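Ethanolamine kinase Pv091845 (Plasmodium vivax, PDB 2QG7) probably phosphorylates ethanolamine, the first step in making phosphatidylethanolamine from ethanolamine. Local coordinates at residues W237-K242 and H418-L423; W424-G429 and Y441-L446. All coordinates share one frame; numbering follows the deposited sequence.

Contact 1. Residues W237-K242 and H418-L423; sequences WNTIWK and HINWGL
The short helical segments 237-242 and 418-423 run in the same general direction, with axes 9.5 Å apart at closest approach and 42° between them. They belong to helices 236-251 and 413-430, two members of the helical part of a choline/ethanolamine kinase, a family with the protein-kinase-like fold. The backbones come nearest at Ile240 and Asn420, whose CA atoms are 5.6 Å apart.

Ile240 carries most of the contact, though its CB bond does not point straight at helix 413-430. Its two branches divide the work. CG2 lies anti to the backbone N and meets two apolar partners on helix 413-430. One is CG2 of Ile419, at 4.1 Å from Ile240 CG2. The other is CD1 of Leu423, one turn further along. The Ile240 side chain crosses both at about a right angle, so the methyls meet without the chains lying alongside. CG1 is beside the backbone N (chi1 -60°) and rests against Asn420, with Ile240 CG1 3.7 Å from Asn420 OD1. This is packing, and no hydrogen bond joins the two segments.

Asn420 has CG anti to its own backbone N (chi1 -175°). That torsion brings the amide closer to helix 236-251 than the CB direction alone would. Its ND2 turns to its own helix and sits 3.5 Å above the ring plane of Trp421, toward the rim. Thr239 CG2 touches the same Asn420 OD1, more loosely, while Thr239 OG1 bonds back to Phe235 O in the preceding turn. Tyr243, also on helix 236-251, touches both Asn420 and Leu423. Leu423 finally reaches the backbone itself: its CD1 lies 3.6 Å from the carbonyl oxygen of Ile240.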
ATOM      1  N   TRP D 237     -10.556 -18.082  16.657  1.00 54.54           N
ATOM      2  CA  TRP D 237      -9.856 -17.348  17.707  1.00 54.55           C
ATOM      3  C   TRP D 237      -8.608 -18.066  18.163  1.00 55.38           C
ATOM      4  O   TRP D 237      -7.649 -17.442  18.563  1.00 55.94           O
ATOM      5  CB  TRP D 237     -10.798 -17.083  18.877  1.00 53.69           C
ATOM      6  CG  TRP D 237     -12.103 -16.638  18.399  1.00 52.48           C
ATOM      7  CD1 TRP D 237     -13.255 -17.360  18.393  1.00 53.10           C
ATOM      8  CD2 TRP D 237     -12.412 -15.377  17.784  1.00 52.50           C
ATOM      9  NE1 TRP D 237     -14.274 -16.625  17.846  1.00 53.25           N
ATOM     10  CE2 TRP D 237     -13.785 -15.407  17.451  1.00 50.86           C
ATOM     11  CE3 TRP D 237     -11.661 -14.228  17.481  1.00 48.60           C
ATOM     12  CZ2 TRP D 237     -14.430 -14.337  16.843  1.00 50.29           C
ATOM     13  CZ3 TRP D 237     -12.299 -13.171  16.894  1.00 49.31           C
ATOM     14  CH2 TRP D 237     -13.672 -13.228  16.578  1.00 51.77           C
ATOM     15  N   ASN D 238      -8.637 -19.389  18.113  1.00 56.43           N
ATOM     16  CA  ASN D 238      -7.451 -20.196  18.309  1.00 57.44           C
ATOM     17  C   ASN D 238      -6.383 -19.874  17.268  1.00 57.51           C
ATOM     18  O   ASN D 238      -5.199 -19.917  17.575  1.00 58.27           O
ATOM     19  CB  ASN D 238      -7.829 -21.681  18.196  1.00 58.47           C
ATOM     20  CG  ASN D 238      -6.653 -22.617  18.491  1.00 60.63           C
ATOM     21  OD1 ASN D 238      -6.306 -22.856  19.665  1.00 62.52           O
ATOM     22  ND2 ASN D 238      -6.049 -23.166  17.422  1.00 62.31           N
ATOM     23  N   THR D 239      -6.810 -19.584  16.037  1.00 57.20           N
ATOM     24  CA  THR D 239      -5.914 -19.319  14.907  1.00 57.40           C
ATOM     25  C   THR D 239      -5.365 -17.896  14.990  1.00 57.59           C
ATOM     26  O   THR D 239      -4.158 -17.697  14.842  1.00 57.76           O
ATOM     27  CB  THR D 239      -6.613 -19.538  13.549  1.00 56.87           C
ATOM     28  OG1 THR D 239      -7.080 -20.882  13.486  1.00 58.26           O
ATOM     29  CG2 THR D 239      -5.672 -19.334  12.396  1.00 57.10           C
ATOM     30  N   ILE D 240      -6.247 -16.927  15.248  1.00 57.59           N
ATOM     31  CA  ILE D 240      -5.833 -15.533  15.436  1.00 57.69           C
ATOM     32  C   ILE D 240      -4.835 -15.373  16.586  1.00 57.56           C
ATOM     33  O   ILE D 240      -3.820 -14.710  16.432  1.00 57.98           O
ATOM     34  CB  ILE D 240      -7.042 -14.566  15.609  1.00 57.37           C
ATOM     35  CG1 ILE D 240      -7.929 -14.606  14.376  1.00 54.68           C
ATOM     36  CG2 ILE D 240      -6.562 -13.128  15.836  1.00 58.35           C
ATOM     37  CD1 ILE D 240      -9.137 -13.704  14.492  1.00 51.77           C
ATOM     38  N   TRP D 241      -5.129 -15.977  17.731  1.00 57.75           N
ATOM     39  CA  TRP D 241      -4.190 -15.979  18.869  1.00 57.27           C
ATOM     40  C   TRP D 241      -2.913 -16.737  18.591  1.00 57.06           C
ATOM     41  O   TRP D 241      -1.867 -16.385  19.132  1.00 57.61           O
ATOM     42  CB  TRP D 241      -4.839 -16.502  20.164  1.00 57.18           C
ATOM     43  CG  TRP D 241      -5.815 -15.517  20.757  1.00 55.94           C
ATOM     44  CD1 TRP D 241      -7.171 -15.652  20.835  1.00 56.47           C
ATOM     45  CD2 TRP D 241      -5.508 -14.245  21.339  1.00 56.22           C
ATOM     46  NE1 TRP D 241      -7.732 -14.547  21.428  1.00 55.09           N
ATOM     47  CE2 TRP D 241      -6.737 -13.661  21.739  1.00 56.37           C
ATOM     48  CE3 TRP D 241      -4.321 -13.526  21.541  1.00 55.01           C
ATOM     49  CZ2 TRP D 241      -6.806 -12.385  22.355  1.00 56.49           C
ATOM     50  CZ3 TRP D 241      -4.397 -12.261  22.147  1.00 54.65           C
ATOM     51  CH2 TRP D 241      -5.628 -11.707  22.547  1.00 53.59           C
ATOM     52  N   LYS D 242      -2.977 -17.765  17.743  1.00 56.81           N
ATOM     53  CA  LYS D 242      -1.770 -18.505  17.386  1.00 56.14           C
ATOM     54  C   LYS D 242      -0.821 -17.577  16.622  1.00 55.28           C
ATOM     55  O   LYS D 242       0.371 -17.564  16.869  1.00 55.19           O
ATOM     56  CB  LYS D 242      -2.150 -19.709  16.538  1.00 56.93           C
ATOM     57  CG  LYS D 242      -1.016 -20.722  16.180  1.00 59.47           C
ATOM     58  CD  LYS D 242      -1.373 -21.355  14.739  1.00 65.33           C
ATOM     59  CE  LYS D 242      -0.271 -22.410  14.326  1.00 69.39           C
ATOM     60  NZ  LYS D 242      -0.590 -23.078  12.983  1.00 68.04           N
ATOM     61  N   HIS D 418      -9.416  -8.693   8.634  1.00 39.80           N
ATOM     62  CA  HIS D 418      -8.196  -7.866   8.568  1.00 39.09           C
ATOM     63  C   HIS D 418      -7.081  -8.284   9.533  1.00 39.08           C
ATOM     64  O   HIS D 418      -5.922  -8.352   9.155  1.00 39.79           O
ATOM     65  CB  HIS D 418      -8.535  -6.388   8.796  1.00 37.60           C
ATOM     66  CG  HIS D 418      -9.362  -5.793   7.716  1.00 33.94           C
ATOM     67  ND1 HIS D 418      -9.071  -5.970   6.378  1.00 31.93           N
ATOM     68  CD2 HIS D 418     -10.471  -5.018   7.768  1.00 31.22           C
ATOM     69  CE1 HIS D 418      -9.955  -5.310   5.643  1.00 34.54           C
ATOM     70  NE2 HIS D 418     -10.816  -4.723   6.464  1.00 37.48           N
ATOM     71  N   ILE D 419      -7.431  -8.523  10.786  1.00 39.38           N
ATOM     72  CA  ILE D 419      -6.463  -8.924  11.767  1.00 39.74           C
ATOM     73  C   ILE D 419      -5.879 -10.289  11.465  1.00 40.28           C
ATOM     74  O   ILE D 419      -4.664 -10.491  11.539  1.00 41.74           O
ATOM     75  CB  ILE D 419      -7.059  -8.846  13.199  1.00 39.87           C
ATOM     76  CG1 ILE D 419      -7.404  -7.380  13.513  1.00 40.39           C
ATOM     77  CG2 ILE D 419      -6.089  -9.434  14.215  1.00 38.87           C
ATOM     78  CD1 ILE D 419      -8.257  -7.127  14.798  1.00 44.41           C
ATOM     79  N   ASN D 420      -6.744 -11.231  11.122  1.00 40.81           N
ATOM     80  CA  ASN D 420      -6.321 -12.576  10.746  1.00 40.45           C
ATOM     81  C   ASN D 420      -5.288 -12.569   9.616  1.00 40.12           C
ATOM     82  O   ASN D 420      -4.242 -13.207   9.722  1.00 41.45           O
ATOM     83  CB  ASN D 420      -7.549 -13.445  10.358  1.00 40.62           C
ATOM     84  CG  ASN D 420      -7.172 -14.893  10.076  1.00 41.23           C
ATOM     85  OD1 ASN D 420      -6.886 -15.665  10.986  1.00 45.69           O
ATOM     86  ND2 ASN D 420      -7.139 -15.255   8.803  1.00 41.59           N
ATOM     87  N   TRP D 421      -5.591 -11.892   8.523  1.00 39.49           N
ATOM     88  CA  TRP D 421      -4.704 -11.917   7.383  1.00 40.32           C
ATOM     89  C   TRP D 421      -3.527 -10.962   7.493  1.00 40.93           C
ATOM     90  O   TRP D 421      -2.524 -11.177   6.826  1.00 42.24           O
ATOM     91  CB  TRP D 421      -5.466 -11.709   6.075  1.00 39.80           C
ATOM     92  CG  TRP D 421      -6.282 -12.941   5.732  1.00 41.40           C
ATOM     93  CD1 TRP D 421      -7.634 -13.067   5.812  1.00 40.80           C
ATOM     94  CD2 TRP D 421      -5.783 -14.234   5.343  1.00 40.82           C
ATOM     95  NE1 TRP D 421      -8.005 -14.336   5.458  1.00 42.09           N
ATOM     96  CE2 TRP D 421      -6.898 -15.077   5.180  1.00 38.82           C
ATOM     97  CE3 TRP D 421      -4.499 -14.759   5.110  1.00 39.76           C
ATOM     98  CZ2 TRP D 421      -6.783 -16.414   4.784  1.00 41.53           C
ATOM     99  CZ3 TRP D 421      -4.380 -16.102   4.717  1.00 41.07           C
ATOM    100  CH2 TRP D 421      -5.512 -16.914   4.566  1.00 41.88           C
ATOM    101  N   GLY D 422      -3.665  -9.909   8.324  1.00 41.13           N
ATOM    102  CA  GLY D 422      -2.528  -9.107   8.744  1.00 40.18           C
ATOM    103  C   GLY D 422      -1.438  -9.892   9.453  1.00 40.18           C
ATOM    104  O   GLY D 422      -0.281  -9.706   9.159  1.00 39.63           O
ATOM    105  N   LEU D 423      -1.812 -10.740  10.416  1.00 40.46           N
ATOM    106  CA  LEU D 423      -0.857 -11.442  11.236  1.00 40.98           C
ATOM    107  C   LEU D 423      -0.304 -12.622  10.486  1.00 42.10           C
ATOM    108  O   LEU D 423       0.865 -12.949  10.641  1.00 43.96           O
ATOM    109  CB  LEU D 423      -1.495 -11.926  12.524  1.00 41.49           C
ATOM    110  CG  LEU D 423      -2.104 -10.961  13.531  1.00 42.57           C
ATOM    111  CD1 LEU D 423      -2.818 -11.744  14.635  1.00 42.30           C
ATOM    112  CD2 LEU D 423      -1.079  -9.936  14.070  1.00 41.26           C
TER

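Contact 2. Residues W424-G429 and Y441-L446; sequences WSLLQG and YGMTRL
Helix segments 424-429 and 441-446 pack nearly antiparallel, at 159°, with axes 8.2 Å apart. They form the end of an antiparallel helical hairpin, made by helices 413-430 and 438-448. Gly442, with no side chain, lets Ser425 CB and Leu426 CG come up to its backbone, and its CA is 4.7 Å from Ser425 CA.

Ser425 CB lies 3.6 Å from Gly442 CA. Its OG is anti to the backbone N (chi1 -162°) and comes to the edge of the Tyr441 ring, 3.5 Å from Tyr441 CD2. The hydroxyl is hydrogen-bonded to Phe438 O, in the first turn of the other helix.

The CB bond of Leu426 does not point at helix 438-448, but CG beside the backbone N and an extended chi2 bring its end nearer. Its CD1 meets Leu446 CD1 at 3.7 Å, the two side chains crossing obliquely. Its CD2 touches the sulphur of Met443, whose side chain is folded at all three torsions and also packs on Thr447 of the second subunit.

Tyr441 has CG anti to the backbone N. Arg445, one turn on, curls back so that its CG lies over one face of the ring, offset toward the rim. Its NH2 donates to Tyr441 OH at 2.9 Å, with the hydroxyl close to the guanidinium plane and a bent N-H...O angle of 142°.

No hydrogen bond joins the two segments, and their contact is mostly van der Waals. The buried serine hydroxyl is paired across the hairpin with Phe438 O, just before 441-446, and the phenol is held within its own helix by Arg445.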
ATOM      1  N   TRP D 424      -1.135 -13.276   9.683  1.00 42.11           N
ATOM      2  CA  TRP D 424      -0.670 -14.340   8.813  1.00 41.66           C
ATOM      3  C   TRP D 424       0.417 -13.839   7.868  1.00 42.25           C
ATOM      4  O   TRP D 424       1.466 -14.459   7.713  1.00 42.28           O
ATOM      5  CB  TRP D 424      -1.852 -14.889   7.987  1.00 41.71           C
ATOM      6  CG  TRP D 424      -1.468 -15.922   6.996  1.00 36.94           C
ATOM      7  CD1 TRP D 424      -1.313 -17.265   7.226  1.00 33.95           C
ATOM      8  CD2 TRP D 424      -1.155 -15.705   5.609  1.00 35.24           C
ATOM      9  NE1 TRP D 424      -0.956 -17.903   6.052  1.00 35.68           N
ATOM     10  CE2 TRP D 424      -0.829 -16.970   5.052  1.00 35.46           C
ATOM     11  CE3 TRP D 424      -1.107 -14.565   4.785  1.00 34.38           C
ATOM     12  CZ2 TRP D 424      -0.455 -17.125   3.712  1.00 34.40           C
ATOM     13  CZ3 TRP D 424      -0.739 -14.705   3.483  1.00 34.44           C
ATOM     14  CH2 TRP D 424      -0.444 -16.007   2.931  1.00 36.38           C
ATOM     15  N   SER D 425       0.134 -12.729   7.207  1.00 43.42           N
ATOM     16  CA  SER D 425       1.069 -12.157   6.239  1.00 44.48           C
ATOM     17  C   SER D 425       2.395 -11.691   6.850  1.00 44.27           C
ATOM     18  O   SER D 425       3.454 -11.879   6.280  1.00 44.64           O
ATOM     19  CB  SER D 425       0.418 -11.025   5.480  1.00 43.30           C
ATOM     20  OG  SER D 425       1.188 -10.790   4.312  1.00 47.18           O
ATOM     21  N   LEU D 426       2.323 -11.107   8.027  1.00 45.03           N
ATOM     22  CA  LEU D 426       3.528 -10.730   8.738  1.00 45.86           C
ATOM     23  C   LEU D 426       4.375 -11.957   9.105  1.00 47.71           C
ATOM     24  O   LEU D 426       5.616 -11.907   8.985  1.00 48.66           O
ATOM     25  CB  LEU D 426       3.196  -9.895   9.982  1.00 43.68           C
ATOM     26  CG  LEU D 426       2.793  -8.444   9.734  1.00 42.51           C
ATOM     27  CD1 LEU D 426       2.413  -7.747  11.064  1.00 39.78           C
ATOM     28  CD2 LEU D 426       3.887  -7.621   8.993  1.00 38.17           C
ATOM     29  N   LEU D 427       3.728 -13.035   9.574  1.00 49.30           N
ATOM     30  CA  LEU D 427       4.411 -14.291   9.919  1.00 51.42           C
ATOM     31  C   LEU D 427       5.103 -14.918   8.746  1.00 52.09           C
ATOM     32  O   LEU D 427       6.156 -15.492   8.885  1.00 53.55           O
ATOM     33  CB  LEU D 427       3.421 -15.321  10.450  1.00 52.36           C
ATOM     34  CG  LEU D 427       3.313 -15.613  11.944  1.00 53.52           C
ATOM     35  CD1 LEU D 427       2.170 -16.661  12.132  1.00 56.58           C
ATOM     36  CD2 LEU D 427       4.633 -16.149  12.479  1.00 53.50           C
ATOM     37  N   GLN D 428       4.477 -14.829   7.590  1.00 53.48           N
ATOM     38  CA  GLN D 428       5.057 -15.277   6.342  1.00 54.36           C
ATOM     39  C   GLN D 428       6.250 -14.435   5.903  1.00 55.34           C
ATOM     40  O   GLN D 428       7.193 -14.960   5.293  1.00 55.08           O
ATOM     41  CB  GLN D 428       3.974 -15.287   5.253  1.00 53.93           C
ATOM     42  CG  GLN D 428       2.822 -16.188   5.584  1.00 55.76           C
ATOM     43  CD  GLN D 428       3.116 -17.647   5.331  1.00 60.85           C
ATOM     44  OE1 GLN D 428       2.746 -18.180   4.288  1.00 66.80           O
ATOM     45  NE2 GLN D 428       3.777 -18.312   6.276  1.00 63.29           N
ATOM     46  N   GLY D 429       6.175 -13.126   6.173  1.00 56.31           N
ATOM     47  CA  GLY D 429       7.255 -12.216   5.895  1.00 58.03           C
ATOM     48  C   GLY D 429       8.506 -12.412   6.748  1.00 60.09           C
ATOM     49  O   GLY D 429       9.572 -11.919   6.385  1.00 60.28           O
ATOM     50  N   TYR D 441       1.730  -6.052   2.666  1.00 40.71           N
ATOM     51  CA  TYR D 441       0.377  -6.549   2.585  1.00 40.03           C
ATOM     52  C   TYR D 441      -0.163  -6.759   3.982  1.00 38.45           C
ATOM     53  O   TYR D 441      -1.307  -6.419   4.216  1.00 38.74           O
ATOM     54  CB  TYR D 441       0.264  -7.849   1.764  1.00 39.89           C
ATOM     55  CG  TYR D 441      -1.139  -8.404   1.723  1.00 39.87           C
ATOM     56  CD1 TYR D 441      -2.107  -7.836   0.896  1.00 38.59           C
ATOM     57  CD2 TYR D 441      -1.508  -9.496   2.525  1.00 39.98           C
ATOM     58  CE1 TYR D 441      -3.386  -8.337   0.857  1.00 39.89           C
ATOM     59  CE2 TYR D 441      -2.801  -9.994   2.491  1.00 38.57           C
ATOM     60  CZ  TYR D 441      -3.729  -9.423   1.645  1.00 38.27           C
ATOM     61  OH  TYR D 441      -5.035  -9.918   1.600  1.00 42.13           O
ATOM     62  N   GLY D 442       0.661  -7.300   4.875  1.00 37.58           N
ATOM     63  CA  GLY D 442       0.320  -7.507   6.298  1.00 37.93           C
ATOM     64  C   GLY D 442      -0.034  -6.236   7.041  1.00 39.09           C
ATOM     65  O   GLY D 442      -1.001  -6.188   7.819  1.00 41.13           O
ATOM     66  N   MET D 443       0.738  -5.183   6.780  1.00 39.12           N
ATOM     67  CA  MET D 443       0.599  -3.877   7.421  1.00 38.34           C
ATOM     68  C   MET D 443      -0.590  -3.137   6.891  1.00 37.69           C
ATOM     69  O   MET D 443      -1.229  -2.437   7.631  1.00 38.03           O
ATOM     70  CB  MET D 443       1.876  -3.019   7.226  1.00 38.30           C
ATOM     71  CG  MET D 443       3.082  -3.531   7.981  1.00 37.50           C
ATOM     72  SD  MET D 443       2.760  -3.643   9.778  1.00 41.87           S
ATOM     73  CE  MET D 443       2.540  -1.908  10.226  1.00 44.39           C
ATOM     74  N   THR D 444      -0.860  -3.274   5.600  1.00 38.16           N
ATOM     75  CA  THR D 444      -2.048  -2.729   4.984  1.00 38.69           C
ATOM     76  C   THR D 444      -3.344  -3.346   5.546  1.00 39.52           C
ATOM     77  O   THR D 444      -4.303  -2.595   5.793  1.00 39.72           O
ATOM     78  CB  THR D 444      -2.028  -2.902   3.443  1.00 39.30           C
ATOM     79  OG1 THR D 444      -0.784  -2.416   2.920  1.00 39.07           O
ATOM     80  CG2 THR D 444      -3.184  -2.152   2.785  1.00 38.20           C
ATOM     81  N   ARG D 445      -3.367  -4.678   5.747  1.00 38.74           N
ATOM     82  CA  ARG D 445      -4.515  -5.348   6.389  1.00 39.40           C
ATOM     83  C   ARG D 445      -4.703  -4.875   7.830  1.00 39.82           C
ATOM     84  O   ARG D 445      -5.815  -4.604   8.221  1.00 40.97           O
ATOM     85  CB  ARG D 445      -4.434  -6.893   6.371  1.00 38.23           C
ATOM     86  CG  ARG D 445      -4.392  -7.547   5.025  1.00 36.84           C
ATOM     87  CD  ARG D 445      -5.516  -7.107   4.109  1.00 41.71           C
ATOM     88  NE  ARG D 445      -6.840  -7.437   4.674  1.00 45.50           N
ATOM     89  CZ  ARG D 445      -7.476  -8.598   4.495  1.00 45.91           C
ATOM     90  NH1 ARG D 445      -8.655  -8.754   5.046  1.00 46.16           N
ATOM     91  NH2 ARG D 445      -6.953  -9.599   3.763  1.00 46.98           N
ATOM     92  N   LEU D 446      -3.620  -4.815   8.607  1.00 40.39           N
ATOM     93  CA  LEU D 446      -3.660  -4.321   9.978  1.00 41.14           C
ATOM     94  C   LEU D 446      -4.086  -2.876  10.080  1.00 42.28           C
ATOM     95  O   LEU D 446      -4.742  -2.531  11.047  1.00 43.89           O
ATOM     96  CB  LEU D 446      -2.320  -4.481  10.675  1.00 40.52           C
ATOM     97  CG  LEU D 446      -1.966  -5.907  11.139  1.00 42.56           C
ATOM     98  CD1 LEU D 446      -0.646  -5.914  11.937  1.00 41.21           C
ATOM     99  CD2 LEU D 446      -3.091  -6.606  11.963  1.00 38.31           C
TER

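How the contacts relate
Both contacts use helix 413-430, and their centres are about 10 Å apart on the same side of the chain's centre. Contact 1 closes before contact 2 opens. Its first segment is brought in from helix 236-251, 176 residues away, whereas contact 2 joins neighbouring helices across a short connection. The two contacts touch directly: Arg445 NE and His418 ND1 are 3.2 Å apart, a probable hydrogen bond, and Gly422 packs on Arg445 and Leu446. The two contacts, both buried, join a distant and a local helix to helix 413-430; the second also meets the other subunit, where Met443 packs on Thr447 and Thr444 on Asn440 of that chain.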